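Long-range contacts in malonyl CoA-acyl carrier protein transacylase (Clostridium perfringens, PDB 3PTW), which probably transfers the malonyl group from malonyl-CoA to acyl carrier protein, the step that supplies malonyl units for fatty acid synthesis: residues A2-L7 against V267-E272; I86-S91 against N257-M262; Y160-Q165 against S280-K285; D24-S29 against L74-K79. One frame throughout, in Å; residues are numbered along the deposited sequence.

Contact 1 (A2-L7 against V267-E272); sequences AKLGFL and VDTFIE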
loop_
_atom_site.group_PDB
_atom_site.type_symbol
_atom_site.label_atom_id
_atom_site.label_comp_id
_atom_site.label_asym_id
_atom_site.label_seq_id
_atom_site.Cartn_x
_atom_site.Cartn_y
_atom_site.Cartn_z
ATOM N N ALA A 2 -9.646 15.904 11.110
ATOM C CA ALA A 2 -9.494 17.245 10.469
ATOM C C ALA A 2 -8.416 17.228 9.375
ATOM O O ALA A 2 -7.786 16.195 9.148
ATOM C CB ALA A 2 -9.200 18.331 11.539
ATOM N N LYS A 3 -8.252 18.367 8.694
ATOM C CA LYS A 3 -7.216 18.630 7.664
ATOM C C LYS A 3 -6.539 17.431 6.948
ATOM O O LYS A 3 -7.179 16.784 6.127
ATOM C CB LYS A 3 -6.171 19.637 8.177
ATOM C CG LYS A 3 -6.669 21.066 8.361
ATOM C CD LYS A 3 -6.521 21.900 7.082
ATOM C CE LYS A 3 -7.825 21.969 6.298
ATOM N NZ LYS A 3 -8.892 22.677 7.079
ATOM N N LEU A 4 -5.273 17.144 7.263
ATOM C CA LEU A 4 -4.425 16.289 6.406
ATOM C C LEU A 4 -4.408 14.799 6.722
ATOM O O LEU A 4 -4.216 14.404 7.873
ATOM C CB LEU A 4 -2.968 16.776 6.392
ATOM C CG LEU A 4 -2.591 18.262 6.432
ATOM C CD1 LEU A 4 -1.079 18.365 6.305
ATOM C CD2 LEU A 4 -3.284 19.102 5.360
ATOM N N GLY A 5 -4.566 13.983 5.679
ATOM C CA GLY A 5 -4.381 12.526 5.766
ATOM C C GLY A 5 -3.231 12.043 4.885
ATOM O O GLY A 5 -3.116 12.464 3.735
ATOM N N PHE A 6 -2.372 11.169 5.412
ATOM C CA PHE A 6 -1.217 10.654 4.642
ATOM C C PHE A 6 -1.565 9.318 3.975
ATOM O O PHE A 6 -2.189 8.449 4.591
ATOM C CB PHE A 6 0.015 10.437 5.532
ATOM C CG PHE A 6 0.739 11.706 5.943
ATOM C CD1 PHE A 6 0.533 12.908 5.289
ATOM C CD2 PHE A 6 1.680 11.661 6.966
ATOM C CE1 PHE A 6 1.228 14.066 5.679
ATOM C CE2 PHE A 6 2.387 12.813 7.359
ATOM C CZ PHE A 6 2.160 14.006 6.714
ATOM N N LEU A 7 -1.146 9.161 2.727
ATOM C CA LEU A 7 -1.320 7.899 2.010
ATOM C C LEU A 7 0.064 7.447 1.581
ATOM O O LEU A 7 0.825 8.223 0.990
ATOM C CB LEU A 7 -2.223 8.067 0.776
ATOM C CG LEU A 7 -3.629 8.648 0.965
ATOM C CD1 LEU A 7 -4.286 8.877 -0.376
ATOM C CD2 LEU A 7 -4.515 7.792 1.864
ATOM N N VAL A 267 -10.701 14.317 7.241
ATOM C CA VAL A 267 -9.622 14.684 6.319
ATOM C C VAL A 267 -10.230 15.302 5.061
ATOM O O VAL A 267 -11.166 14.759 4.478
ATOM C CB VAL A 267 -8.600 13.523 5.996
ATOM C CG1 VAL A 267 -9.298 12.281 5.617
ATOM C CG2 VAL A 267 -7.669 13.901 4.865
ATOM N N ASP A 268 -9.709 16.457 4.678
ATOM C CA ASP A 268 -10.136 17.126 3.466
ATOM C C ASP A 268 -8.956 17.301 2.507
ATOM O O ASP A 268 -9.128 17.782 1.387
ATOM C CB ASP A 268 -10.801 18.474 3.800
ATOM C CG ASP A 268 -9.857 19.450 4.485
ATOM O OD1 ASP A 268 -8.662 19.131 4.667
ATOM O OD2 ASP A 268 -10.315 20.555 4.843
ATOM N N THR A 269 -7.770 16.884 2.953
ATOM C CA THR A 269 -6.547 17.014 2.166
ATOM C C THR A 269 -5.706 15.735 2.267
ATOM O O THR A 269 -5.231 15.374 3.335
ATOM C CB THR A 269 -5.724 18.250 2.602
ATOM O OG1 THR A 269 -6.600 19.370 2.795
ATOM C CG2 THR A 269 -4.663 18.612 1.563
ATOM N N PHE A 270 -5.566 15.040 1.143
ATOM C CA PHE A 270 -4.794 13.808 1.077
ATOM C C PHE A 270 -3.446 14.064 0.437
ATOM O O PHE A 270 -3.354 14.692 -0.617
ATOM C CB PHE A 270 -5.542 12.738 0.293
ATOM C CG PHE A 270 -6.745 12.212 0.999
ATOM C CD1 PHE A 270 -6.639 11.132 1.871
ATOM C CD2 PHE A 270 -7.988 12.800 0.811
ATOM C CE1 PHE A 270 -7.763 10.630 2.527
ATOM C CE2 PHE A 270 -9.126 12.302 1.469
ATOM C CZ PHE A 270 -9.007 11.217 2.322
ATOM N N ILE A 271 -2.405 13.598 1.107
ATOM C CA ILE A 271 -1.053 13.675 0.580
ATOM C C ILE A 271 -0.549 12.252 0.390
ATOM O O ILE A 271 -0.309 11.548 1.378
ATOM C CB ILE A 271 -0.083 14.396 1.538
ATOM C CG1 ILE A 271 -0.723 15.655 2.146
ATOM C CG2 ILE A 271 1.269 14.639 0.841
ATOM C CD1 ILE A 271 -0.533 16.933 1.368
ATOM N N GLU A 272 -0.398 11.843 -0.871
ATOM C CA GLU A 272 0.234 10.575 -1.210
ATOM C C GLU A 272 1.746 10.725 -1.066
ATOM O O GLU A 272 2.338 11.629 -1.621
ATOM C CB GLU A 272 -0.146 10.144 -2.628
ATOM C CG GLU A 272 0.561 8.892 -3.148
ATOM C CD GLU A 272 -0.166 8.279 -4.339
ATOM O OE1 GLU A 272 -0.819 9.044 -5.085
ATOM O OE2 GLU A 272 -0.091 7.033 -4.538
#

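Contact 2 (I86-S91 against N257-M262); sequences ISCGLS and NDIEKM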
loop_
_atom_site.group_PDB
_atom_site.type_symbol
_atom_site.label_atom_id
_atom_site.label_comp_id
_atom_site.label_asym_id
_atom_site.label_seq_id
_atom_site.Cartn_x
_atom_site.Cartn_y
_atom_site.Cartn_z
ATOM N N ILE A 86 -3.639 11.004 10.719
ATOM C CA ILE A 86 -4.546 10.041 10.077
ATOM C C ILE A 86 -3.926 9.556 8.772
ATOM O O ILE A 86 -3.716 10.344 7.846
ATOM C CB ILE A 86 -5.974 10.618 9.798
ATOM C CG1 ILE A 86 -6.478 11.477 10.970
ATOM C CG2 ILE A 86 -6.948 9.477 9.497
ATOM C CD1 ILE A 86 -7.746 12.327 10.663
ATOM N N SER A 87 -3.614 8.265 8.703
ATOM C CA SER A 87 -2.933 7.716 7.532
ATOM C C SER A 87 -3.370 6.304 7.171
ATOM O O SER A 87 -4.028 5.618 7.952
ATOM C CB SER A 87 -1.408 7.789 7.695
ATOM O OG SER A 87 -0.933 6.945 8.725
ATOM N N CYS A 88 -3.026 5.890 5.958
ATOM C CA CYS A 88 -3.194 4.504 5.551
ATOM C C CYS A 88 -2.403 4.265 4.299
ATOM O O CYS A 88 -1.790 5.200 3.763
ATOM C CB CYS A 88 -4.672 4.142 5.355
ATOM S SG CYS A 88 -5.396 4.542 3.789
ATOM N N GLY A 89 -2.407 3.007 3.865
ATOM C CA GLY A 89 -1.769 2.570 2.637
ATOM C C GLY A 89 -2.646 1.558 1.912
ATOM O O GLY A 89 -3.812 1.340 2.280
ATOM N N LEU A 90 -2.087 0.940 0.874
ATOM C CA LEU A 90 -2.821 -0.047 0.083
ATOM C C LEU A 90 -1.919 -1.261 0.020
ATOM O O LEU A 90 -0.960 -1.296 -0.772
ATOM C CB LEU A 90 -3.130 0.520 -1.316
ATOM C CG LEU A 90 -3.865 -0.182 -2.486
ATOM C CD1 LEU A 90 -3.883 -1.707 -2.467
ATOM C CD2 LEU A 90 -5.240 0.305 -2.657
ATOM N N SER A 91 -2.222 -2.234 0.891
ATOM C CA SER A 91 -1.359 -3.385 1.175
ATOM C C SER A 91 -0.044 -2.939 1.847
ATOM O O SER A 91 -0.025 -2.719 3.063
ATOM C CB SER A 91 -1.144 -4.278 -0.069
ATOM O OG SER A 91 -0.310 -5.389 0.224
ATOM N N ASN A 257 -12.996 1.697 1.548
ATOM C CA ASN A 257 -13.590 1.913 2.871
ATOM C C ASN A 257 -12.662 2.750 3.765
ATOM O O ASN A 257 -13.122 3.640 4.507
ATOM C CB ASN A 257 -13.930 0.586 3.549
ATOM C CG ASN A 257 -14.728 -0.360 2.649
ATOM O OD1 ASN A 257 -14.222 -0.892 1.652
ATOM N ND2 ASN A 257 -15.970 -0.588 3.017
ATOM N N ASP A 258 -11.362 2.463 3.673
ATOM C CA ASP A 258 -10.335 3.203 4.413
ATOM C C ASP A 258 -10.426 4.693 4.106
ATOM O O ASP A 258 -10.491 5.512 5.019
ATOM C CB ASP A 258 -8.922 2.696 4.075
ATOM C CG ASP A 258 -8.593 1.381 4.743
ATOM O OD1 ASP A 258 -9.186 1.071 5.805
ATOM O OD2 ASP A 258 -7.714 0.655 4.222
ATOM N N ILE A 259 -10.454 5.028 2.817
ATOM C CA ILE A 259 -10.539 6.426 2.376
ATOM C C ILE A 259 -11.822 7.072 2.900
ATOM O O ILE A 259 -11.788 8.169 3.456
ATOM C CB ILE A 259 -10.447 6.551 0.834
ATOM C CG1 ILE A 259 -9.109 5.999 0.331
ATOM C CG2 ILE A 259 -10.700 8.010 0.380
ATOM C CD1 ILE A 259 -7.843 6.669 0.962
ATOM N N GLU A 260 -12.933 6.359 2.730
ATOM C CA GLU A 260 -14.256 6.801 3.166
ATOM C C GLU A 260 -14.235 7.167 4.656
ATOM O O GLU A 260 -14.729 8.222 5.052
ATOM C CB GLU A 260 -15.285 5.680 2.864
ATOM C CG GLU A 260 -16.540 6.112 2.101
ATOM C CD GLU A 260 -16.833 5.255 0.838
ATOM O OE1 GLU A 260 -17.011 5.863 -0.243
ATOM O OE2 GLU A 260 -16.892 4.006 0.913
ATOM N N LYS A 261 -13.645 6.297 5.475
ATOM C CA LYS A 261 -13.516 6.533 6.907
ATOM C C LYS A 261 -12.612 7.719 7.224
ATOM O O LYS A 261 -12.890 8.504 8.141
ATOM C CB LYS A 261 -13.037 5.273 7.633
ATOM C CG LYS A 261 -14.121 4.212 7.790
ATOM C CD LYS A 261 -15.107 4.587 8.889
ATOM C CE LYS A 261 -16.380 3.761 8.775
ATOM N NZ LYS A 261 -17.386 4.413 7.878
ATOM N N MET A 262 -11.537 7.863 6.450
ATOM C CA MET A 262 -10.642 8.999 6.617
ATOM C C MET A 262 -11.431 10.295 6.417
ATOM O O MET A 262 -11.310 11.222 7.211
ATOM C CB MET A 262 -9.443 8.913 5.658
ATOM C CG MET A 262 -8.415 7.862 6.067
ATOM S SD MET A 262 -6.964 7.731 5.004
ATOM C CE MET A 262 -5.989 9.129 5.592
#

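Contact 3 (Y160-Q165 against S280-K285); sequences YNSPGQ and SGFVKK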
loop_
_atom_site.group_PDB
_atom_site.type_symbol
_atom_site.label_atom_id
_atom_site.label_comp_id
_atom_site.label_asym_id
_atom_site.label_seq_id
_atom_site.Cartn_x
_atom_site.Cartn_y
_atom_site.Cartn_z
ATOM N N TYR A 160 -10.440 -3.550 -3.216
ATOM C CA TYR A 160 -11.585 -2.674 -3.470
ATOM C C TYR A 160 -11.016 -1.258 -3.418
ATOM O O TYR A 160 -10.843 -0.676 -2.355
ATOM C CB TYR A 160 -12.718 -2.911 -2.454
ATOM C CG TYR A 160 -13.308 -4.291 -2.603
ATOM C CD1 TYR A 160 -14.388 -4.521 -3.474
ATOM C CD2 TYR A 160 -12.753 -5.391 -1.929
ATOM C CE1 TYR A 160 -14.918 -5.810 -3.648
ATOM C CE2 TYR A 160 -13.275 -6.679 -2.102
ATOM C CZ TYR A 160 -14.355 -6.871 -2.963
ATOM O OH TYR A 160 -14.875 -8.125 -3.144
ATOM N N ASN A 161 -10.678 -0.736 -4.588
ATOM C CA ASN A 161 -9.854 0.460 -4.669
ATOM C C ASN A 161 -10.624 1.750 -4.886
ATOM O O ASN A 161 -10.228 2.793 -4.361
ATOM C CB ASN A 161 -8.755 0.281 -5.717
ATOM C CG ASN A 161 -7.781 -0.845 -5.357
ATOM O OD1 ASN A 161 -7.467 -1.068 -4.188
ATOM N ND2 ASN A 161 -7.301 -1.543 -6.361
ATOM N N SER A 162 -11.712 1.674 -5.662
ATOM C CA SER A 162 -12.559 2.831 -5.963
ATOM C C SER A 162 -13.819 2.338 -6.693
ATOM O O SER A 162 -13.866 1.171 -7.063
ATOM C CB SER A 162 -11.784 3.869 -6.796
ATOM O OG SER A 162 -11.833 3.574 -8.177
ATOM N N PRO A 163 -14.840 3.215 -6.909
ATOM C CA PRO A 163 -16.068 2.774 -7.618
ATOM C C PRO A 163 -15.739 2.263 -9.022
ATOM O O PRO A 163 -15.100 2.972 -9.803
ATOM C CB PRO A 163 -16.913 4.056 -7.730
ATOM C CG PRO A 163 -16.293 5.041 -6.774
ATOM C CD PRO A 163 -14.838 4.669 -6.663
ATOM N N GLY A 164 -16.156 1.051 -9.351
ATOM C CA GLY A 164 -15.747 0.468 -10.636
ATOM C C GLY A 164 -14.288 0.011 -10.758
ATOM O O GLY A 164 -13.815 -0.298 -11.862
ATOM N N GLN A 165 -13.565 -0.047 -9.641
ATOM C CA GLN A 165 -12.189 -0.591 -9.659
ATOM C C GLN A 165 -11.924 -1.599 -8.538
ATOM O O GLN A 165 -11.623 -1.237 -7.391
ATOM C CB GLN A 165 -11.145 0.525 -9.711
ATOM C CG GLN A 165 -10.979 1.101 -11.117
ATOM C CD GLN A 165 -9.790 2.018 -11.239
ATOM O OE1 GLN A 165 -8.850 1.740 -11.991
ATOM N NE2 GLN A 165 -9.810 3.117 -10.496
ATOM N N SER A 280 -3.567 8.631 -5.205
ATOM C CA SER A 280 -4.184 9.901 -5.590
ATOM C C SER A 280 -5.295 9.640 -6.592
ATOM O O SER A 280 -6.409 10.171 -6.466
ATOM C CB SER A 280 -3.156 10.862 -6.219
ATOM O OG SER A 280 -2.347 11.480 -5.241
ATOM N N GLY A 281 -4.979 8.827 -7.593
ATOM C CA GLY A 281 -5.952 8.464 -8.630
ATOM C C GLY A 281 -7.215 7.837 -8.076
ATOM O O GLY A 281 -8.323 8.147 -8.527
ATOM N N PHE A 282 -7.051 6.938 -7.112
ATOM C CA PHE A 282 -8.183 6.270 -6.460
ATOM C C PHE A 282 -9.006 7.235 -5.610
ATOM O O PHE A 282 -10.234 7.215 -5.683
ATOM C CB PHE A 282 -7.729 5.076 -5.606
ATOM C CG PHE A 282 -7.136 3.910 -6.400
ATOM C CD1 PHE A 282 -7.739 3.444 -7.575
ATOM C CD2 PHE A 282 -6.001 3.243 -5.924
ATOM C CE1 PHE A 282 -7.192 2.358 -8.294
ATOM C CE2 PHE A 282 -5.441 2.156 -6.627
ATOM C CZ PHE A 282 -6.045 1.709 -7.817
ATOM N N VAL A 283 -8.341 8.083 -4.818
ATOM C CA VAL A 283 -9.055 9.066 -3.993
ATOM C C VAL A 283 -9.939 10.006 -4.826
ATOM O O VAL A 283 -11.114 10.217 -4.492
ATOM C CB VAL A 283 -8.112 9.910 -3.116
ATOM C CG1 VAL A 283 -8.919 10.981 -2.343
ATOM C CG2 VAL A 283 -7.339 9.009 -2.143
ATOM N N LYS A 284 -9.378 10.559 -5.902
ATOM C CA LYS A 284 -10.106 11.504 -6.750
ATOM C C LYS A 284 -11.389 10.915 -7.333
ATOM O O LYS A 284 -12.348 11.645 -7.557
ATOM C CB LYS A 284 -9.216 12.059 -7.868
ATOM C CG LYS A 284 -8.139 13.013 -7.387
ATOM C CD LYS A 284 -7.164 13.353 -8.500
ATOM C CE LYS A 284 -7.439 14.704 -9.127
ATOM N NZ LYS A 284 -6.324 15.079 -10.065
ATOM N N LYS A 285 -11.390 9.601 -7.560
ATOM C CA LYS A 285 -12.569 8.854 -8.027
ATOM C C LYS A 285 -13.548 8.506 -6.908
ATOM O O LYS A 285 -14.740 8.311 -7.171
ATOM C CB LYS A 285 -12.140 7.568 -8.737
ATOM C CG LYS A 285 -11.615 7.806 -10.140
ATOM C CD LYS A 285 -10.796 6.645 -10.678
ATOM C CE LYS A 285 -9.744 7.205 -11.634
ATOM N NZ LYS A 285 -9.225 6.183 -12.539
#

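Contact 4 (D24-S29 against L74-K79); sequences DNFEES and LTALDK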
loop_
_atom_site.group_PDB
_atom_site.type_symbol
_atom_site.label_atom_id
_atom_site.label_comp_id
_atom_site.label_asym_id
_atom_site.label_seq_id
_atom_site.Cartn_x
_atom_site.Cartn_y
_atom_site.Cartn_z
ATOM N N ASP A 24 19.503 13.246 -2.323
ATOM C CA ASP A 24 20.501 14.270 -2.642
ATOM C C ASP A 24 20.214 15.643 -2.053
ATOM O O ASP A 24 21.115 16.472 -1.944
ATOM C CB ASP A 24 20.672 14.403 -4.158
ATOM C CG ASP A 24 21.236 13.148 -4.796
ATOM O OD1 ASP A 24 21.831 12.334 -4.075
ATOM O OD2 ASP A 24 21.092 12.983 -6.027
ATOM N N ASN A 25 18.966 15.892 -1.673
ATOM C CA ASN A 25 18.568 17.259 -1.308
ATOM C C ASN A 25 18.167 17.447 0.147
ATOM O O ASN A 25 18.063 18.576 0.619
ATOM C CB ASN A 25 17.460 17.752 -2.244
ATOM C CG ASN A 25 17.929 17.862 -3.674
ATOM O OD1 ASN A 25 18.601 18.819 -4.041
ATOM N ND2 ASN A 25 17.594 16.870 -4.485
ATOM N N PHE A 26 17.944 16.340 0.856
ATOM C CA PHE A 26 17.601 16.412 2.266
ATOM C C PHE A 26 18.458 15.460 3.085
ATOM O O PHE A 26 18.488 14.259 2.809
ATOM C CB PHE A 26 16.098 16.167 2.463
ATOM C CG PHE A 26 15.240 17.082 1.639
ATOM C CD1 PHE A 26 15.113 18.431 1.981
ATOM C CD2 PHE A 26 14.624 16.621 0.481
ATOM C CE1 PHE A 26 14.347 19.294 1.194
ATOM C CE2 PHE A 26 13.854 17.474 -0.316
ATOM C CZ PHE A 26 13.715 18.811 0.044
ATOM N N GLU A 27 19.159 16.001 4.081
ATOM C CA GLU A 27 20.095 15.208 4.889
ATOM C C GLU A 27 19.386 14.091 5.620
ATOM O O GLU A 27 19.895 12.984 5.687
ATOM C CB GLU A 27 20.858 16.077 5.895
ATOM C CG GLU A 27 22.089 16.762 5.312
ATOM C CD GLU A 27 23.232 15.790 5.024
ATOM O OE1 GLU A 27 23.525 14.928 5.886
ATOM O OE2 GLU A 27 23.845 15.897 3.939
ATOM N N GLU A 28 18.203 14.403 6.149
ATOM C CA GLU A 28 17.366 13.440 6.858
ATOM C C GLU A 28 16.851 12.305 5.958
ATOM O O GLU A 28 16.522 11.228 6.447
ATOM C CB GLU A 28 16.201 14.154 7.567
ATOM C CG GLU A 28 15.183 14.853 6.654
ATOM C CD GLU A 28 15.528 16.313 6.354
ATOM O OE1 GLU A 28 16.711 16.701 6.467
ATOM O OE2 GLU A 28 14.602 17.077 5.986
ATOM N N SER A 29 16.787 12.547 4.653
ATOM C CA SER A 29 16.379 11.513 3.705
ATOM C C SER A 29 17.582 10.619 3.378
ATOM O O SER A 29 17.454 9.390 3.291
ATOM C CB SER A 29 15.783 12.131 2.433
ATOM O OG SER A 29 14.632 12.908 2.729
ATOM N N LEU A 74 8.816 11.042 3.841
ATOM C CA LEU A 74 8.091 11.420 5.046
ATOM C C LEU A 74 8.940 12.251 6.027
ATOM O O LEU A 74 8.449 13.234 6.605
ATOM C CB LEU A 74 7.579 10.168 5.751
ATOM C CG LEU A 74 6.991 10.357 7.159
ATOM C CD1 LEU A 74 5.739 11.238 7.120
ATOM C CD2 LEU A 74 6.695 9.000 7.791
ATOM N N THR A 75 10.192 11.829 6.242
ATOM C CA THR A 75 11.082 12.490 7.205
ATOM C C THR A 75 11.333 13.940 6.806
ATOM O O THR A 75 11.337 14.824 7.659
ATOM C CB THR A 75 12.466 11.758 7.350
ATOM O OG1 THR A 75 12.267 10.345 7.454
ATOM C CG2 THR A 75 13.191 12.217 8.595
ATOM N N ALA A 76 11.551 14.171 5.514
ATOM C CA ALA A 76 11.776 15.517 4.977
ATOM C C ALA A 76 10.505 16.348 5.051
ATOM O O ALA A 76 10.544 17.525 5.402
ATOM C CB ALA A 76 12.273 15.439 3.550
ATOM N N LEU A 77 9.374 15.734 4.720
ATOM C CA LEU A 77 8.075 16.382 4.929
ATOM C C LEU A 77 7.919 16.819 6.390
ATOM O O LEU A 77 7.474 17.935 6.670
ATOM C CB LEU A 77 6.932 15.458 4.512
ATOM C CG LEU A 77 6.158 15.698 3.208
ATOM C CD1 LEU A 77 6.856 16.611 2.211
ATOM C CD2 LEU A 77 5.769 14.375 2.537
ATOM N N ASP A 78 8.334 15.953 7.310
ATOM C CA ASP A 78 8.209 16.211 8.750
ATOM C C ASP A 78 9.025 17.439 9.164
ATOM O O ASP A 78 8.502 18.327 9.833
ATOM C CB ASP A 78 8.621 14.971 9.555
ATOM C CG ASP A 78 8.273 15.072 11.035
ATOM O OD1 ASP A 78 7.098 15.284 11.397
ATOM O OD2 ASP A 78 9.193 14.909 11.852
ATOM N N LYS A 79 10.285 17.508 8.732
ATOM C CA LYS A 79 11.136 18.671 9.030
ATOM C C LYS A 79 10.565 19.973 8.453
ATOM O O LYS A 79 10.777 21.049 8.999
ATOM C CB LYS A 79 12.561 18.465 8.509
ATOM C CG LYS A 79 13.583 19.367 9.191
ATOM C CD LYS A 79 14.825 19.531 8.345
ATOM C CE LYS A 79 15.814 20.453 9.021
ATOM N NZ LYS A 79 17.119 20.491 8.302
HETATM O O HOH W 1 16.811 19.412 5.388
#

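Contact 1 (A2-L7 against V267-E272)
K3 O takes two backbone N-H groups, from D268 just before the neighbouring strand and from T269 at its start. D268 N donates at 2.9 Å to K3 O, in the carbonyl plane. T269 N donates to the same K3 O at 3.2 Å from well above that plane. From here the strands run parallel and the bonds alternate: G5 N to T269 O at 2.8 Å, I271 N to G5 O at 2.9 Å, and L7 N to I271 O. At the exposed end the K3 chain bends back, and NZ makes a long salt bridge of 3.4 Å with D268 OD2. The other carboxylate oxygen, D268 OD1, is held by T269 OG1 at 2.8 Å, from above the carboxylate plane. S280 and L279 of helix 278-286 satisfy the E272 carboxylate. L4 lies beside T269 and F6 beside I271 on one face of the sheet. On the other face, L7 CD1 and CD2 reach F270 CD1. Within its own segment V267 CG2 sits 3.8 Å above the plane of the F270 ring, over its centre. Main-chain bonds thus set the parallel register, mostly apolar side chains pack on both faces, and the K3-D268 pair sits at the exposed end.

Contact 2 (I86-S91 against N257-M262)
The strand that leads into a probable nucleophile elbow, the GxSxG turn with S91 at its centre, packs here on helix 255-264. M262 and C88 carry the contact. M262 SD lies 3.8 Å from C88 SG, a sulfur-to-sulfur packing contact. The M262 chain runs straight to SD and then bends (chi3 79°), which turns the methyl CE in against the strand. There M262 CE meets I86 O at 3.4 Å and I86 CG2 at 4.0 Å. The I86 and M262 side chains point opposite ways and overlap along their lengths. C88 SG stands between its own backbone N and carbonyl carbon (chi1 84°). From there it also touches D258 CB at 4.0 Å and, more loosely, I259 CD1 at 4.3 Å. The D258 carboxylate has its partner elsewhere: OD2 accepts from N229 ND2, and this amide also bonds G89 O, while N229 OD1 takes S91 N. N229 therefore ties the helix to the turn. The helix runs nearly antiparallel to strand 86-89, at 171°, with their axes 9.4 Å apart. Strand 86-89 lies between strands 4-8 and 225-228, whose L7 and M227 also touch C88, and helix 278-286 packs on I259 from beyond.

Contact 3 (Y160-Q165 against S280-K285)
N161 lays its side chain over one face of the F282 ring. N161 CB stands 3.6 Å from the centroid of the F282 ring and only 9° off the normal, a CH-pi contact. The N161 amide follows it across the ring toward CZ and CE2, stacked with its plane 28° from that of the ring. Q165 comes to the same ring at its edge, where NE2 lies 3.5 Å from F282 CE1. The Q165 amide is turned steeply, 64° from the ring plane. An internal bond helps to hold it so: Q165 NE2 donates to S162 OG at 3.1 Å, nearly in the amide plane. The aliphatic part of K285 extends the contact, with CD 3.7 Å from Q165 NE2. P163 CG rests on K285 O at 3.6 Å. S162 to Q165 form a type II turn, and N161 and S162 together face Q165 in a classic beta bulge. F255 of helix 255-264 touches both N161 and F282. The contact thus joins the hairpin of the small antiparallel sheet to helix 278-286. Its chemistry implies that the ring is held by van der Waals and CH-pi packing, with N161 over its face and the Q165 amide at its edge, while Q165 NE2 spends a hydrogen bond on S162 OG within its own turn.

Contact 4 (D24-S29 against L74-K79)
E28 OE1 accepts a hydrogen bond from a water at 2.9 Å, and the same water accepts one from K79 NZ at 3.1 Å. The water bridges the two groups, whose E28 OE1 and K79 NZ are 4.2 Å apart, too far for a salt bridge. The opposite charges would still be expected to attract. The other oxygen, E28 OE2, lies 3.4 Å from A76 CA and the same distance from K79 CD. The carboxylate therefore rests on the helix surface and against the lysine methylenes. A chi1 of 64° tucks E28 CG in over the main chain, and a further bend at chi2 folds the glutamate back over helix 59-79. The K79 chain, extended beyond CG, crosses it at about a right angle. Nearer the backbone, E28 CB meets T75 CG2 at 3.7 Å, and E28 and T75 run alongside each other, pointing opposite ways. A76 CB packs against the start of helix 27-40: it lies over one face of the F26 ring, 3.9 Å from F26 CG, and 3.6 Å from S29 OG. S29 OG bonds to A72 O, and T75 OG1 to M71 O, one turn back in its own helix. F26 is the N-cap residue of helix 27-40. F22 of helix 20-25 meets its ring and touches A76, while L298 and L301 of helix 298-315 also pack on F26.

Contacts 1 and 2 reach the same sheet through neighbouring strands 4-8 and 86-89, their centres 10 Å apart. F6 joins them, with F6 N 2.9 Å from I86 O and F6 O 3.0 Å from C88 N. Contact 3 reaches contact 1 through helix 278-286: S280 N lies 2.8 Å from E272 OE1, and V283 CG2 lies 3.5 Å from L7 CD1. Contacts 2 and 3 meet where I259 CD1 packs 3.9 Å from V283 CG2. Contact 2 holds the probable nucleophile S91, with H199 beside it and R116 bonded to its hydroxyl. Contact 4 is remote from that turn, its centre 24 Å from that of contact 2. It touches contact 1 at F6 CE2 and L74 CD1, 3.7 Å apart.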